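Local coordinates for alpha-actinin-like protein 1 (Schizosaccharomyces pombe, PDB 5BVR), which binds actin filaments and takes part in assembling and organising the actin ring during cytokinesis, the present chain being its tandem calponin-homology actin-binding domain, at residues T17-T22 with P201-V206; K196-P201 with H229-L234. All blocks are in the same frame, centred on the assembly; numbering follows the deposited sequence.

Contact 1: residues T17-T22 with P201-V206; sequences TKWFNT and PRLIEV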
ATOM      1  N   THR A  17      -1.381   7.119   3.428  1.00 17.35           N
ATOM      2  CA  THR A  17      -0.399   8.165   3.728  1.00 16.48           C
ATOM      3  C   THR A  17       0.972   7.541   3.921  1.00 17.55           C
ATOM      4  O   THR A  17       1.965   8.015   3.372  1.00 18.89           O
ATOM      5  CB  THR A  17      -0.797   8.957   4.968  1.00 18.78           C
ATOM      6  OG1 THR A  17      -2.044   9.599   4.719  1.00 19.63           O
ATOM      7  CG2 THR A  17       0.247  10.016   5.334  1.00 18.92           C
ATOM      8  N   LYS A  18       1.043   6.455   4.684  1.00 18.28           N
ATOM      9  CA  LYS A  18       2.325   5.803   4.914  1.00 19.17           C
ATOM     10  C   LYS A  18       2.904   5.259   3.593  1.00 20.03           C
ATOM     11  O   LYS A  18       4.118   5.387   3.348  1.00 21.06           O
ATOM     12  CB  LYS A  18       2.181   4.696   5.974  1.00 21.44           C
ATOM     13  CG  LYS A  18       2.123   5.257   7.398  1.00 21.84           C
ATOM     14  CD  LYS A  18       1.829   4.213   8.449  1.00 31.15           C
ATOM     15  CE  LYS A  18       0.356   4.239   8.820  1.00 30.71           C
ATOM     16  NZ  LYS A  18      -0.027   3.261   9.873  1.00 26.73           N
ATOM     17  N   TRP A  19       2.053   4.694   2.733  1.00 18.69           N
ATOM     18  CA  TRP A  19       2.487   4.195   1.433  1.00 17.34           C
ATOM     19  C   TRP A  19       3.068   5.359   0.602  1.00 16.51           C
ATOM     20  O   TRP A  19       4.168   5.252   0.057  1.00 18.58           O
ATOM     21  CB  TRP A  19       1.320   3.512   0.710  1.00 16.54           C
ATOM     22  CG  TRP A  19       1.686   3.114  -0.673  1.00 17.59           C
ATOM     23  CD1 TRP A  19       2.322   1.960  -1.070  1.00 19.22           C
ATOM     24  CD2 TRP A  19       1.469   3.880  -1.853  1.00 16.42           C
ATOM     25  NE1 TRP A  19       2.473   1.964  -2.441  1.00 21.84           N
ATOM     26  CE2 TRP A  19       1.980   3.144  -2.938  1.00 17.43           C
ATOM     27  CE3 TRP A  19       0.884   5.118  -2.104  1.00 18.07           C
ATOM     28  CZ2 TRP A  19       1.904   3.606  -4.247  1.00 19.11           C
ATOM     29  CZ3 TRP A  19       0.809   5.569  -3.394  1.00 18.44           C
ATOM     30  CH2 TRP A  19       1.327   4.827  -4.452  1.00 16.93           C
ATOM     31  N   PHE A  20       2.337   6.461   0.563  1.00 16.10           N
ATOM     32  CA  PHE A  20       2.728   7.664  -0.190  1.00 16.25           C
ATOM     33  C   PHE A  20       4.115   8.090   0.299  1.00 18.80           C
ATOM     34  O   PHE A  20       5.019   8.365  -0.507  1.00 20.40           O
ATOM     35  CB  PHE A  20       1.654   8.744   0.037  1.00 15.76           C
ATOM     36  CG  PHE A  20       1.537   9.796  -1.040  1.00 16.98           C
ATOM     37  CD1 PHE A  20       2.607  10.591  -1.400  1.00 18.81           C
ATOM     38  CD2 PHE A  20       0.297  10.029  -1.621  1.00 19.09           C
ATOM     39  CE1 PHE A  20       2.448  11.570  -2.352  1.00 16.76           C
ATOM     40  CE2 PHE A  20       0.128  11.018  -2.557  1.00 20.98           C
ATOM     41  CZ  PHE A  20       1.209  11.790  -2.926  1.00 17.22           C
ATOM     42  N   ASN A  21       4.291   8.126   1.615  1.00 18.86           N
ATOM     43  CA  ASN A  21       5.556   8.559   2.199  1.00 20.21           C
ATOM     44  C   ASN A  21       6.720   7.620   1.955  1.00 22.27           C
ATOM     45  O   ASN A  21       7.853   8.096   1.795  1.00 24.69           O
ATOM     46  CB  ASN A  21       5.410   8.868   3.681  1.00 23.04           C
ATOM     47  CG  ASN A  21       4.619  10.119   3.920  1.00 24.12           C
ATOM     48  OD1 ASN A  21       4.513  10.983   3.046  1.00 22.36           O
ATOM     49  ND2 ASN A  21       4.051  10.233   5.098  1.00 25.04           N
ATOM     50  N   THR A  22       6.489   6.307   1.902  1.00 22.59           N
ATOM     51  CA  THR A  22       7.583   5.413   1.519  1.00 22.22           C
ATOM     52  C   THR A  22       8.132   5.767   0.130  1.00 26.80           C
ATOM     53  O   THR A  22       9.321   5.631  -0.133  1.00 24.50           O
ATOM     54  CB  THR A  22       7.191   3.908   1.543  1.00 26.94           C
ATOM     55  OG1 THR A  22       6.241   3.619   0.512  1.00 27.29           O
ATOM     56  CG2 THR A  22       6.654   3.513   2.885  1.00 26.26           C
ATOM     57  N   PRO A 201       8.085  -2.012   4.926  1.00 19.84           N
ATOM     58  CA  PRO A 201       7.638  -0.886   5.750  1.00 18.07           C
ATOM     59  C   PRO A 201       6.345  -1.198   6.479  1.00 18.14           C
ATOM     60  O   PRO A 201       5.479  -1.890   5.950  1.00 17.27           O
ATOM     61  CB  PRO A 201       7.405   0.227   4.723  1.00 18.98           C
ATOM     62  CG  PRO A 201       7.038  -0.471   3.477  1.00 22.12           C
ATOM     63  CD  PRO A 201       7.881  -1.746   3.488  1.00 20.74           C
ATOM     64  N   ARG A 202       6.219  -0.650   7.679  1.00 19.85           N
ATOM     65  CA  ARG A 202       5.065  -0.896   8.525  1.00 23.06           C
ATOM     66  C   ARG A 202       3.901  -0.008   8.102  1.00 19.58           C
ATOM     67  O   ARG A 202       3.666   1.047   8.707  1.00 25.32           O
ATOM     68  CB  ARG A 202       5.442  -0.609   9.969  1.00 31.68           C
ATOM     69  CG  ARG A 202       4.333  -0.829  10.969  1.00 44.37           C
ATOM     70  CD  ARG A 202       4.770  -0.346  12.329  1.00 51.33           C
ATOM     71  NE  ARG A 202       5.871  -1.167  12.809  1.00 53.34           N
ATOM     72  CZ  ARG A 202       5.719  -2.266  13.539  1.00 48.50           C
ATOM     73  NH1 ARG A 202       4.514  -2.676  13.908  1.00 55.05           N
ATOM     74  NH2 ARG A 202       6.784  -2.951  13.912  1.00 46.27           N
ATOM     75  N   LEU A 203       3.176  -0.419   7.073  1.00 17.05           N
ATOM     76  CA  LEU A 203       2.106   0.401   6.530  1.00 17.21           C
ATOM     77  C   LEU A 203       0.818   0.366   7.346  1.00 18.80           C
ATOM     78  O   LEU A 203      -0.019   1.242   7.155  1.00 19.71           O
ATOM     79  CB  LEU A 203       1.784   0.002   5.081  1.00 15.74           C
ATOM     80  CG  LEU A 203       2.964   0.112   4.111  1.00 15.83           C
ATOM     81  CD1 LEU A 203       2.484  -0.155   2.696  1.00 17.12           C
ATOM     82  CD2 LEU A 203       3.678   1.483   4.153  1.00 18.54           C
ATOM     83  N   ILE A 204       0.641  -0.664   8.180  1.00 19.47           N
ATOM     84  CA  ILE A 204      -0.559  -0.807   9.006  1.00 19.17           C
ATOM     85  C   ILE A 204      -0.168  -1.075  10.445  1.00 19.69           C
ATOM     86  O   ILE A 204       0.852  -1.691  10.720  1.00 20.60           O
ATOM     87  CB  ILE A 204      -1.505  -1.907   8.484  1.00 20.10           C
ATOM     88  CG1 ILE A 204      -0.822  -3.274   8.460  1.00 21.28           C
ATOM     89  CG2 ILE A 204      -2.020  -1.545   7.132  1.00 25.89           C
ATOM     90  CD1 ILE A 204      -1.730  -4.398   7.979  1.00 28.74           C
ATOM     91  N   GLU A 205      -0.986  -0.582  11.365  1.00 20.51           N
ATOM     92  CA  GLU A 205      -0.752  -0.807  12.777  1.00 20.80           C
ATOM     93  C   GLU A 205      -1.394  -2.135  13.160  1.00 19.60           C
ATOM     94  O   GLU A 205      -2.372  -2.580  12.531  1.00 18.72           O
ATOM     95  CB  GLU A 205      -1.388   0.301  13.617  1.00 21.11           C
ATOM     96  CG  GLU A 205      -1.049   1.735  13.198  1.00 24.56           C
ATOM     97  CD  GLU A 205       0.319   2.165  13.648  1.00 42.54           C
ATOM     98  OE1 GLU A 205       1.063   1.318  14.185  1.00 38.96           O
ATOM     99  OE2 GLU A 205       0.645   3.364  13.471  1.00 48.18           O
ATOM    100  N   VAL A 206      -0.837  -2.773  14.182  1.00 21.93           N
ATOM    101  CA  VAL A 206      -1.405  -4.016  14.664  1.00 19.98           C
ATOM    102  C   VAL A 206      -2.907  -3.845  14.954  1.00 19.75           C
ATOM    103  O   VAL A 206      -3.731  -4.686  14.545  1.00 20.82           O
ATOM    104  CB  VAL A 206      -0.646  -4.501  15.918  1.00 21.18           C
ATOM    105  CG1 VAL A 206      -1.405  -5.617  16.637  1.00 23.01           C
ATOM    106  CG2 VAL A 206       0.766  -4.940  15.514  1.00 23.30           C
TER
HETATM  107  O   HOH W   1      -2.501   2.212   9.025  1.00 22.14           O
HETATM  108  O   HOH W   2       1.911   1.607  10.792  1.00 27.89           O
HETATM  109  O   HOH W   3      -0.917   4.993  11.836  1.00 29.26           O

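Contact 2: residues K196-P201 with H229-L234; sequences KSIGIP and HAFSTL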
ATOM      1  N   LYS A 196      12.161  -5.114  10.425  1.00 21.38           N
ATOM      2  CA  LYS A 196      13.560  -5.080  10.884  1.00 24.16           C
ATOM      3  C   LYS A 196      14.492  -5.956  10.051  1.00 30.33           C
ATOM      4  O   LYS A 196      15.663  -5.610   9.862  1.00 29.70           O
ATOM      5  CB  LYS A 196      13.627  -5.477  12.355  1.00 33.51           C
ATOM      6  CG  LYS A 196      15.023  -5.469  12.943  1.00 52.57           C
ATOM      7  CD  LYS A 196      14.999  -5.836  14.422  1.00 60.81           C
ATOM      8  CE  LYS A 196      16.397  -5.830  15.020  1.00 63.80           C
ATOM      9  NZ  LYS A 196      17.307  -6.766  14.304  1.00 64.00           N
ATOM     10  N   SER A 197      13.991  -7.081   9.558  1.00 25.10           N
ATOM     11  CA  SER A 197      14.843  -8.078   8.928  1.00 24.50           C
ATOM     12  C   SER A 197      14.614  -8.192   7.426  1.00 28.63           C
ATOM     13  O   SER A 197      15.481  -8.696   6.704  1.00 29.64           O
ATOM     14  CB  SER A 197      14.659  -9.453   9.577  1.00 27.02           C
ATOM     15  OG  SER A 197      15.048  -9.431  10.938  1.00 33.34           O
ATOM     16  N   ILE A 198      13.465  -7.727   6.946  1.00 24.68           N
ATOM     17  CA  ILE A 198      13.109  -7.928   5.548  1.00 22.15           C
ATOM     18  C   ILE A 198      12.875  -6.596   4.822  1.00 23.71           C
ATOM     19  O   ILE A 198      12.624  -6.584   3.616  1.00 28.59           O
ATOM     20  CB  ILE A 198      11.901  -8.879   5.396  1.00 21.48           C
ATOM     21  CG1 ILE A 198      12.019 -10.030   6.399  1.00 24.13           C
ATOM     22  CG2 ILE A 198      11.801  -9.407   3.939  1.00 25.30           C
ATOM     23  CD1 ILE A 198      10.914 -11.058   6.371  1.00 26.45           C
ATOM     24  N   GLY A 199      12.986  -5.482   5.546  1.00 23.58           N
ATOM     25  CA  GLY A 199      12.834  -4.155   4.952  1.00 22.91           C
ATOM     26  C   GLY A 199      11.424  -3.797   4.499  1.00 20.68           C
ATOM     27  O   GLY A 199      11.235  -2.886   3.676  1.00 25.96           O
ATOM     28  N   ILE A 200      10.432  -4.518   5.007  1.00 19.61           N
ATOM     29  CA  ILE A 200       9.046  -4.272   4.636  1.00 19.39           C
ATOM     30  C   ILE A 200       8.482  -3.147   5.526  1.00 21.31           C
ATOM     31  O   ILE A 200       8.392  -3.314   6.738  1.00 21.75           O
ATOM     32  CB  ILE A 200       8.218  -5.553   4.796  1.00 17.93           C
ATOM     33  CG1 ILE A 200       8.622  -6.580   3.725  1.00 19.92           C
ATOM     34  CG2 ILE A 200       6.722  -5.247   4.707  1.00 18.50           C
ATOM     35  CD1 ILE A 200       8.192  -8.030   4.021  1.00 19.78           C
ATOM     36  N   PRO A 201       8.085  -2.012   4.926  1.00 19.84           N
ATOM     37  CA  PRO A 201       7.638  -0.886   5.750  1.00 18.07           C
ATOM     38  C   PRO A 201       6.345  -1.198   6.479  1.00 18.14           C
ATOM     39  O   PRO A 201       5.479  -1.890   5.950  1.00 17.27           O
ATOM     40  CB  PRO A 201       7.405   0.227   4.723  1.00 18.98           C
ATOM     41  CG  PRO A 201       7.038  -0.471   3.477  1.00 22.12           C
ATOM     42  CD  PRO A 201       7.881  -1.746   3.488  1.00 20.74           C
ATOM     43  N   HIS A 229       6.567  -8.193  -3.180  1.00 15.89           N
ATOM     44  CA  HIS A 229       7.688  -7.572  -3.888  1.00 15.70           C
ATOM     45  C   HIS A 229       9.005  -7.802  -3.154  1.00 17.26           C
ATOM     46  O   HIS A 229      10.041  -8.114  -3.785  1.00 18.18           O
ATOM     47  CB  HIS A 229       7.465  -6.083  -4.112  1.00 18.00           C
ATOM     48  CG  HIS A 229       6.393  -5.775  -5.110  1.00 15.56           C
ATOM     49  ND1 HIS A 229       6.525  -6.056  -6.456  1.00 17.19           N
ATOM     50  CD2 HIS A 229       5.150  -5.263  -4.950  1.00 15.26           C
ATOM     51  CE1 HIS A 229       5.421  -5.687  -7.087  1.00 20.29           C
ATOM     52  NE2 HIS A 229       4.575  -5.202  -6.195  1.00 18.34           N
ATOM     53  N   ALA A 230       9.007  -7.683  -1.832  1.00 16.63           N
ATOM     54  CA  ALA A 230      10.257  -7.867  -1.102  1.00 16.51           C
ATOM     55  C   ALA A 230      10.728  -9.308  -1.173  1.00 16.63           C
ATOM     56  O   ALA A 230      11.901  -9.566  -1.458  1.00 17.68           O
ATOM     57  CB  ALA A 230      10.106  -7.418   0.350  1.00 19.44           C
ATOM     58  N   PHE A 231       9.820 -10.248  -0.909  1.00 17.67           N
ATOM     59  CA  PHE A 231      10.207 -11.651  -0.911  1.00 17.19           C
ATOM     60  C   PHE A 231      10.720 -12.030  -2.299  1.00 17.02           C
ATOM     61  O   PHE A 231      11.741 -12.712  -2.432  1.00 19.08           O
ATOM     62  CB  PHE A 231       9.035 -12.572  -0.539  1.00 16.18           C
ATOM     63  CG  PHE A 231       8.637 -12.541   0.909  1.00 19.71           C
ATOM     64  CD1 PHE A 231       9.193 -11.671   1.824  1.00 20.51           C
ATOM     65  CD2 PHE A 231       7.701 -13.458   1.349  1.00 22.08           C
ATOM     66  CE1 PHE A 231       8.796 -11.700   3.162  1.00 22.68           C
ATOM     67  CE2 PHE A 231       7.313 -13.497   2.682  1.00 20.28           C
ATOM     68  CZ  PHE A 231       7.866 -12.611   3.582  1.00 21.13           C
ATOM     69  N   SER A 232       9.973 -11.633  -3.327  1.00 17.24           N
ATOM     70  CA  SER A 232      10.340 -12.002  -4.691  1.00 17.04           C
ATOM     71  C   SER A 232      11.720 -11.454  -5.063  1.00 19.21           C
ATOM     72  O   SER A 232      12.532 -12.133  -5.681  1.00 19.66           O
ATOM     73  CB  SER A 232       9.298 -11.531  -5.692  1.00 18.61           C
ATOM     74  OG  SER A 232       8.032 -12.150  -5.459  1.00 20.98           O
ATOM     75  N   THR A 233      11.982 -10.211  -4.696  1.00 18.99           N
ATOM     76  CA  THR A 233      13.256  -9.576  -5.002  1.00 19.30           C
ATOM     77  C   THR A 233      14.379 -10.251  -4.252  1.00 18.47           C
ATOM     78  O   THR A 233      15.431 -10.558  -4.831  1.00 21.48           O
ATOM     79  CB  THR A 233      13.184  -8.089  -4.663  1.00 19.92           C
ATOM     80  OG1 THR A 233      12.213  -7.487  -5.524  1.00 21.31           O
ATOM     81  CG2 THR A 233      14.534  -7.400  -4.857  1.00 19.88           C
ATOM     82  N   LEU A 234      14.149 -10.521  -2.977  1.00 19.06           N
ATOM     83  CA  LEU A 234      15.172 -11.132  -2.159  1.00 19.59           C
ATOM     84  C   LEU A 234      15.464 -12.567  -2.581  1.00 20.39           C
ATOM     85  O   LEU A 234      16.576 -13.053  -2.364  1.00 23.60           O
ATOM     86  CB  LEU A 234      14.802 -11.048  -0.681  1.00 19.85           C
ATOM     87  CG  LEU A 234      14.866  -9.637  -0.084  1.00 21.81           C
ATOM     88  CD1 LEU A 234      14.094  -9.545   1.258  1.00 23.40           C
ATOM     89  CD2 LEU A 234      16.312  -9.195   0.082  1.00 27.69           C
TER

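Contact 1: residues T17-T22 with P201-V206
The indole of Trp19 receives Leu203 at its edge, CD1 of the ring lying 4.3 Å from Leu203 CD1 near the ring plane; Ile108 and Ile112 of helix 101-117 also touch this indole. The Lys18 and Glu205 side chains cross at about a right angle, with the Lys18 ammonium near the carboxylate. This is the interface of a tandem calponin-homology pair: helix 11-25 of the first domain lies against a loop of the second, in which Arg202 centres an inverse gamma turn and turns its guanidinium to Asp192. Lys18, bent at chi3 (-99°), brings CD near Arg202 O and Leu203 O, and CE near Leu203 O. Its NZ is gripped mainly by water: one molecule, 2.7 Å from NZ, donates on to Arg202 O, and a second joins NZ to Leu203 O. A third water links NZ with Glu205 OE2, whose direct salt bridge to Lys18 NZ is long at 3.7 Å; the direct bond from NZ to Leu203 O is weak. An alanine in place of Lys18 would probably lose the water-mediated link to the loop and the long salt bridge to Glu205. Beside it, Thr22 CG2 meets Leu203 CD2 and Pro201 CB, each at 3.8 Å, while Thr22 OG1 bonds back to a lone pair of Trp19 O at 2.7 Å.

Contact 2: residues K196-P201 with H229-L234
Two isoleucines converge on the CE1 corner of Phe231. Ile198 brings CG2 to the ring edge, near the ring plane and 3.9 Å from Phe231 CE1, the two side chains crossing obliquely. Ile200 comes in at about a right angle to Phe231 and sets its CD1 3.8 Å from the same CE1. The ring is turned so that chi2 is only 6°, which places CA almost in the ring plane and directs the CD1-CE1 side at the isoleucines. Ile198 CG1 lies beside the backbone N (chi1 -40°, somewhat off the ideal stagger), which puts CG2 roughly anti to N; the same CG2 also meets Leu234 CD1 at 3.5 Å, a close methyl contact. Ala230, one helical turn before Leu234, points its CB at Ile200 and lies 3.8 Å from Ile200 CG1. The contact between the segments is thus wholly apolar, with no hydrogen bond across it. Gly199, between the two isoleucines, takes positive phi (69°), the first residue to leave helical geometry, and the chain turns so that both side chains reach helix 217-234; a backbone hydrogen bond between Ile200 and Ala194 ties the turn back to helix 183-198. Phe231 also stacks on His168, a ligand of a bound zinc ion whose site includes Asp235. In the second calponin-homology domain, the contact joins the C-terminal end of helix 183-198 to helix 217-234, with helix 159-168 adding Ile165 against Ile198 and Leu164 and Gln167 against Phe231, while Tyr223 and Tyr227 of helix 217-234 also pack on Ile200.

Overall arrangement
Both contacts use the chain that leaves helix 183-198, and Pro201 belongs to each, although it makes its touch in contact 1. Their centres lie 14 Å apart. Contact 2 is largely buried, although Leu234 at its margin is exposed, and lies inside the second calponin-homology domain, where it is made of hydrocarbon alone. Contact 1 joins the two domains, nearer the centre of the chain but only partly buried; its apolar patch is flanked by charge and ordered water. Helix 217-234 serves both: it forms one side of contact 2, and its Glu226 also touches Pro201 and Leu203 of contact 1. Thr116 offers a further link, accepting from His229 through its carbonyl and bonding weakly to Trp19 through its hydroxyl.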